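Local coordinates for histidine-containing phosphotransfer protein 2 (Oryza sativa, PDB 1YVI), which relays phosphoryl groups between cytokinin sensor histidine kinases and B-type response regulators in a multistep His-to-Asp phosphorelay, at residues A[91-104]-A[113-127]. Residues are numbered along the deposited sequence; the frame is centred on the assembly and turned at random.
Sequences AQKVKFTCMQFRQF and CLMALAVVRNDFYDL
Knobs-into-holes packing of an antiparallel helical hairpin is carried here by Thr-97 and Phe-101, one turn apart on helix 92-106, each lodged among four residues of helix 110-142. The Phe-101 side chain swings its CG away from the backbone N (chi1 -164°), which brings the ring among Cys-113, Ala-116, Leu-117 and Val-120; Ala-116 CB sits over one face, 3.7 Å from the ring centroid, in a CH-pi contact, while Val-120 CG2 and Leu-117 CD1 meet the edge. Cys-113 SG is also at that ring's edge, 5.1 Å from the centroid, and Phe-104 CB packs against the same sulfur at 3.8 Å. The two helices belong to the four-helix bundle of the HPt domain, where the side chains of Val-94 and Cys-98 also touch helix 72-89, which carries the predicted phosphorylation site His-80. Thr-97 divides its branches: CG2 touches Val-120 CG2 at 3.6 Å, and OG1 lies 2.8 Å from Asp-123 OD2. The other carboxylate oxygen, Asp-123 OD1, accepts a bond from a water that also donates to Asp-126 OD2 and accepts from Lys-93 NZ, so a single water links the lysine to both acids. At the open end of the hairpin, Ala-91 CB and Leu-127 CD2 are 3.4 Å apart, tighter than a usual carbon contact.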
loop_
_atom_site.group_PDB
_atom_site.type_symbol
_atom_site.label_atom_id
_atom_site.label_comp_id
_atom_site.label_asym_id
_atom_site.label_seq_id
_atom_site.Cartn_x
_atom_site.Cartn_y
_atom_site.Cartn_z
ATOM N N ALA A 91 -3.393 1.060 4.349
ATOM C CA ALA A 91 -3.616 1.346 2.948
ATOM C C ALA A 91 -4.989 0.801 2.603
ATOM O O ALA A 91 -5.102 -0.234 1.930
ATOM C CB ALA A 91 -2.540 0.656 2.120
ATOM N N GLN A 92 -6.041 1.479 3.054
ATOM C CA GLN A 92 -7.371 0.857 3.057
ATOM C C GLN A 92 -7.899 0.604 1.638
ATOM O O GLN A 92 -8.669 -0.332 1.406
ATOM C CB GLN A 92 -8.373 1.717 3.860
ATOM C CG GLN A 92 -8.817 3.017 3.159
ATOM C CD GLN A 92 -9.844 3.824 3.980
ATOM O OE1 GLN A 92 -10.422 3.316 4.916
ATOM N NE2 GLN A 92 -10.028 5.082 3.635
ATOM N N LYS A 93 -7.537 1.441 0.685
ATOM C CA LYS A 93 -8.100 1.252 -0.687
ATOM C C LYS A 93 -7.467 0.022 -1.341
ATOM O O LYS A 93 -8.125 -0.737 -2.018
ATOM C CB LYS A 93 -7.875 2.530 -1.532
ATOM C CG LYS A 93 -8.723 3.760 -0.996
ATOM C CD LYS A 93 -8.578 4.925 -1.871
ATOM C CE LYS A 93 -9.495 4.885 -3.098
ATOM N NZ LYS A 93 -9.102 6.097 -3.921
ATOM N N VAL A 94 -6.166 -0.178 -1.134
ATOM C CA VAL A 94 -5.539 -1.389 -1.651
ATOM C C VAL A 94 -6.245 -2.571 -0.958
ATOM O O VAL A 94 -6.605 -3.561 -1.577
ATOM C CB VAL A 94 -4.023 -1.383 -1.359
ATOM C CG1 VAL A 94 -3.345 -2.696 -1.781
ATOM C CG2 VAL A 94 -3.359 -0.165 -2.029
ATOM N N LYS A 95 -6.430 -2.461 0.356
ATOM C CA LYS A 95 -7.090 -3.536 1.101
ATOM C C LYS A 95 -8.484 -3.852 0.516
ATOM O O LYS A 95 -8.818 -5.027 0.326
ATOM C CB LYS A 95 -7.173 -3.157 2.621
ATOM C CG LYS A 95 -7.910 -4.189 3.423
ATOM C CD LYS A 95 -8.235 -3.716 4.830
ATOM C CE LYS A 95 -9.355 -2.684 4.802
ATOM N NZ LYS A 95 -9.420 -1.937 6.100
ATOM N N PHE A 96 -9.326 -2.844 0.285
ATOM C CA PHE A 96 -10.674 -3.147 -0.199
ATOM C C PHE A 96 -10.677 -3.746 -1.585
ATOM O O PHE A 96 -11.485 -4.633 -1.855
ATOM C CB PHE A 96 -11.621 -1.949 -0.132
ATOM C CG PHE A 96 -11.801 -1.427 1.242
ATOM C CD1 PHE A 96 -12.011 -2.293 2.274
ATOM C CD2 PHE A 96 -11.708 -0.078 1.502
ATOM C CE1 PHE A 96 -12.140 -1.819 3.580
ATOM C CE2 PHE A 96 -11.850 0.382 2.795
ATOM C CZ PHE A 96 -12.059 -0.490 3.814
ATOM N N THR A 97 -9.736 -3.322 -2.419
ATOM C CA THR A 97 -9.607 -3.903 -3.796
ATOM C C THR A 97 -9.230 -5.381 -3.710
ATOM O O THR A 97 -9.816 -6.221 -4.407
ATOM C CB THR A 97 -8.626 -3.071 -4.588
ATOM O OG1 THR A 97 -9.150 -1.726 -4.684
ATOM C CG2 THR A 97 -8.446 -3.657 -5.994
ATOM N N CYS A 98 -8.289 -5.717 -2.812
ATOM C CA CYS A 98 -7.925 -7.153 -2.552
ATOM C C CYS A 98 -9.115 -8.024 -2.108
ATOM O O CYS A 98 -9.227 -9.199 -2.475
ATOM C CB CYS A 98 -6.801 -7.255 -1.477
ATOM S SG CYS A 98 -5.238 -6.625 -2.189
ATOM N N MET A 99 -9.971 -7.449 -1.272
ATOM C CA MET A 99 -11.166 -8.123 -0.801
ATOM C C MET A 99 -12.046 -8.545 -1.956
ATOM O O MET A 99 -12.507 -9.700 -2.032
ATOM C CB MET A 99 -11.905 -7.205 0.164
ATOM C CG MET A 99 -11.222 -7.197 1.526
ATOM S SD MET A 99 -11.810 -5.964 2.695
ATOM C CE MET A 99 -13.454 -6.545 3.063
ATOM N N GLN A 100 -12.245 -7.630 -2.887
ATOM C CA GLN A 100 -13.153 -7.880 -4.022
ATOM C C GLN A 100 -12.485 -8.907 -4.950
ATOM O O GLN A 100 -13.113 -9.758 -5.568
ATOM C CB GLN A 100 -13.372 -6.544 -4.783
ATOM C CG GLN A 100 -14.211 -6.687 -6.071
ATOM C CD GLN A 100 -15.163 -5.503 -6.341
ATOM O OE1 GLN A 100 -14.764 -4.323 -6.358
ATOM N NE2 GLN A 100 -16.433 -5.827 -6.578
ATOM N N PHE A 101 -11.162 -8.819 -4.991
ATOM C CA PHE A 101 -10.312 -9.573 -5.911
ATOM C C PHE A 101 -10.530 -11.070 -5.722
ATOM O O PHE A 101 -10.454 -11.842 -6.695
ATOM C CB PHE A 101 -8.847 -9.094 -5.646
ATOM C CG PHE A 101 -7.831 -9.438 -6.704
ATOM C CD1 PHE A 101 -7.834 -10.663 -7.376
ATOM C CD2 PHE A 101 -6.778 -8.550 -6.955
ATOM C CE1 PHE A 101 -6.824 -10.977 -8.317
ATOM C CE2 PHE A 101 -5.751 -8.879 -7.916
ATOM C CZ PHE A 101 -5.788 -10.076 -8.591
ATOM N N ARG A 102 -10.841 -11.508 -4.487
ATOM C CA ARG A 102 -11.128 -12.951 -4.224
ATOM C C ARG A 102 -12.205 -13.564 -5.131
ATOM O O ARG A 102 -12.184 -14.766 -5.439
ATOM C CB ARG A 102 -11.631 -13.188 -2.785
ATOM C CG ARG A 102 -10.599 -12.922 -1.675
ATOM C CD ARG A 102 -10.841 -13.781 -0.415
ATOM N NE ARG A 102 -10.471 -15.169 -0.631
ATOM C CZ ARG A 102 -11.073 -16.218 -0.075
ATOM N NH1 ARG A 102 -12.081 -16.045 0.784
ATOM N NH2 ARG A 102 -10.665 -17.454 -0.384
ATOM N N GLN A 103 -13.234 -12.776 -5.435
ATOM C CA GLN A 103 -14.346 -13.292 -6.254
ATOM C C GLN A 103 -13.844 -13.802 -7.633
ATOM O O GLN A 103 -14.307 -14.822 -8.103
ATOM C CB GLN A 103 -15.422 -12.227 -6.429
ATOM C CG GLN A 103 -16.639 -12.724 -7.194
ATOM C CD GLN A 103 -17.361 -13.807 -6.449
ATOM O OE1 GLN A 103 -17.723 -13.615 -5.299
ATOM N NE2 GLN A 103 -17.585 -14.959 -7.102
ATOM N N PHE A 104 -12.931 -13.075 -8.258
ATOM C CA PHE A 104 -12.336 -13.480 -9.552
ATOM C C PHE A 104 -11.532 -14.756 -9.457
ATOM O O PHE A 104 -11.452 -15.501 -10.422
ATOM C CB PHE A 104 -11.559 -12.324 -10.170
ATOM C CG PHE A 104 -12.333 -11.034 -10.148
ATOM C CD1 PHE A 104 -13.611 -10.955 -10.791
ATOM C CD2 PHE A 104 -11.864 -9.942 -9.468
ATOM C CE1 PHE A 104 -14.349 -9.811 -10.727
ATOM C CE2 PHE A 104 -12.620 -8.755 -9.390
ATOM C CZ PHE A 104 -13.876 -8.698 -10.033
ATOM N N CYS A 113 -9.116 -11.300 -12.710
ATOM C CA CYS A 113 -7.912 -11.141 -11.859
ATOM C C CYS A 113 -7.009 -10.062 -12.468
ATOM O O CYS A 113 -6.533 -9.193 -11.735
ATOM C CB CYS A 113 -7.158 -12.476 -11.749
ATOM S SG CYS A 113 -8.038 -13.694 -10.710
ATOM N N LEU A 114 -6.818 -10.090 -13.795
ATOM C CA LEU A 114 -5.993 -9.091 -14.476
ATOM C C LEU A 114 -6.560 -7.701 -14.338
ATOM O O LEU A 114 -5.818 -6.749 -14.084
ATOM C CB LEU A 114 -5.693 -9.478 -15.946
ATOM C CG LEU A 114 -4.613 -10.520 -16.203
ATOM C CD1 LEU A 114 -4.714 -11.028 -17.677
ATOM C CD2 LEU A 114 -3.218 -10.017 -15.944
ATOM N N MET A 115 -7.874 -7.572 -14.442
ATOM C CA MET A 115 -8.540 -6.254 -14.322
ATOM C C MET A 115 -8.523 -5.809 -12.879
ATOM O O MET A 115 -8.285 -4.623 -12.599
ATOM C CB MET A 115 -10.004 -6.288 -14.799
ATOM C CG MET A 115 -10.203 -6.310 -16.338
ATOM S SD MET A 115 -11.965 -5.931 -16.658
ATOM C CE MET A 115 -12.050 -4.135 -16.403
ATOM N N ALA A 116 -8.657 -6.758 -11.956
ATOM C CA ALA A 116 -8.542 -6.424 -10.519
ATOM C C ALA A 116 -7.105 -5.971 -10.128
ATOM O O ALA A 116 -6.926 -5.038 -9.337
ATOM C CB ALA A 116 -9.024 -7.622 -9.637
ATOM N N LEU A 117 -6.103 -6.647 -10.708
ATOM C CA LEU A 117 -4.711 -6.316 -10.432
ATOM C C LEU A 117 -4.372 -4.934 -10.962
ATOM O O LEU A 117 -3.619 -4.184 -10.305
ATOM C CB LEU A 117 -3.746 -7.348 -11.013
ATOM C CG LEU A 117 -2.281 -7.227 -10.499
ATOM C CD1 LEU A 117 -2.233 -7.485 -8.946
ATOM C CD2 LEU A 117 -1.488 -8.281 -11.314
ATOM N N ALA A 118 -4.960 -4.561 -12.109
ATOM C CA ALA A 118 -4.760 -3.189 -12.587
ATOM C C ALA A 118 -5.295 -2.154 -11.577
ATOM O O ALA A 118 -4.660 -1.117 -11.352
ATOM C CB ALA A 118 -5.415 -2.998 -13.980
ATOM N N VAL A 119 -6.464 -2.418 -10.966
ATOM C CA VAL A 119 -6.992 -1.519 -9.926
ATOM C C VAL A 119 -6.043 -1.537 -8.688
ATOM O O VAL A 119 -5.826 -0.487 -8.016
ATOM C CB VAL A 119 -8.507 -1.874 -9.535
ATOM C CG1 VAL A 119 -9.039 -0.933 -8.439
ATOM C CG2 VAL A 119 -9.478 -1.881 -10.846
ATOM N N VAL A 120 -5.533 -2.719 -8.350
ATOM C CA VAL A 120 -4.553 -2.794 -7.244
ATOM C C VAL A 120 -3.379 -1.847 -7.546
ATOM O O VAL A 120 -2.921 -1.054 -6.689
ATOM C CB VAL A 120 -4.069 -4.217 -6.967
ATOM C CG1 VAL A 120 -2.839 -4.214 -5.922
ATOM C CG2 VAL A 120 -5.219 -5.110 -6.421
ATOM N N ARG A 121 -2.918 -1.862 -8.786
ATOM C CA ARG A 121 -1.794 -1.012 -9.131
ATOM C C ARG A 121 -2.221 0.444 -9.002
ATOM O O ARG A 121 -1.486 1.253 -8.417
ATOM C CB ARG A 121 -1.366 -1.292 -10.561
ATOM C CG ARG A 121 -0.462 -2.482 -10.689
ATOM C CD ARG A 121 0.179 -2.493 -12.116
ATOM N NE ARG A 121 0.801 -3.790 -12.285
ATOM C CZ ARG A 121 0.206 -4.851 -12.859
ATOM N NH1 ARG A 121 -1.011 -4.740 -13.374
ATOM N NH2 ARG A 121 0.871 -6.004 -12.952
ATOM N N ASN A 122 -3.427 0.778 -9.504
ATOM C CA ASN A 122 -3.919 2.199 -9.421
ATOM C C ASN A 122 -3.864 2.688 -7.962
ATOM O O ASN A 122 -3.289 3.749 -7.674
ATOM C CB ASN A 122 -5.350 2.308 -9.950
ATOM C CG ASN A 122 -5.423 2.049 -11.463
ATOM O OD1 ASN A 122 -4.388 1.932 -12.130
ATOM N ND2 ASN A 122 -6.643 1.942 -11.989
ATOM N N ASP A 123 -4.455 1.910 -7.055
ATOM C CA ASP A 123 -4.519 2.299 -5.626
ATOM C C ASP A 123 -3.139 2.283 -4.968
ATOM O O ASP A 123 -2.832 3.151 -4.171
ATOM C CB ASP A 123 -5.459 1.339 -4.863
ATOM C CG ASP A 123 -6.966 1.574 -5.217
ATOM O OD1 ASP A 123 -7.398 2.720 -5.522
ATOM O OD2 ASP A 123 -7.699 0.599 -5.143
ATOM N N PHE A 124 -2.302 1.301 -5.328
ATOM C CA PHE A 124 -0.940 1.243 -4.784
ATOM C C PHE A 124 -0.124 2.455 -5.247
ATOM O O PHE A 124 0.612 3.067 -4.457
ATOM C CB PHE A 124 -0.243 -0.060 -5.220
ATOM C CG PHE A 124 1.205 -0.106 -4.869
ATOM C CD1 PHE A 124 1.596 -0.077 -3.524
ATOM C CD2 PHE A 124 2.172 -0.124 -5.848
ATOM C CE1 PHE A 124 2.950 -0.100 -3.178
ATOM C CE2 PHE A 124 3.530 -0.117 -5.514
ATOM C CZ PHE A 124 3.905 -0.122 -4.180
ATOM N N TYR A 125 -0.192 2.782 -6.534
ATOM C CA TYR A 125 0.609 3.919 -7.024
ATOM C C TYR A 125 0.153 5.266 -6.495
ATOM O O TYR A 125 0.994 6.177 -6.353
ATOM C CB TYR A 125 0.756 3.902 -8.580
ATOM C CG TYR A 125 1.767 2.812 -8.957
ATOM C CD1 TYR A 125 3.147 3.005 -8.692
ATOM C CD2 TYR A 125 1.354 1.579 -9.486
ATOM C CE1 TYR A 125 4.114 2.017 -8.982
ATOM C CE2 TYR A 125 2.350 0.536 -9.776
ATOM C CZ TYR A 125 3.694 0.779 -9.514
ATOM O OH TYR A 125 4.644 -0.179 -9.781
ATOM N N ASP A 126 -1.159 5.436 -6.290
ATOM C CA ASP A 126 -1.671 6.668 -5.643
ATOM C C ASP A 126 -1.068 6.794 -4.267
ATOM O O ASP A 126 -0.619 7.869 -3.889
ATOM C CB ASP A 126 -3.176 6.622 -5.367
ATOM C CG ASP A 126 -4.036 6.994 -6.580
ATOM O OD1 ASP A 126 -3.476 7.445 -7.603
ATOM O OD2 ASP A 126 -5.265 6.771 -6.491
ATOM N N LEU A 127 -1.122 5.723 -3.478
ATOM C CA LEU A 127 -0.556 5.847 -2.134
ATOM C C LEU A 127 0.986 5.905 -2.177
ATOM O O LEU A 127 1.623 6.630 -1.388
ATOM C CB LEU A 127 -1.027 4.686 -1.233
ATOM C CG LEU A 127 -0.655 4.730 0.245
ATOM C CD1 LEU A 127 -1.254 5.958 0.938
ATOM C CD2 LEU A 127 -1.247 3.518 0.914
HETATM O O HOH W 1 -6.450 5.274 -4.420
#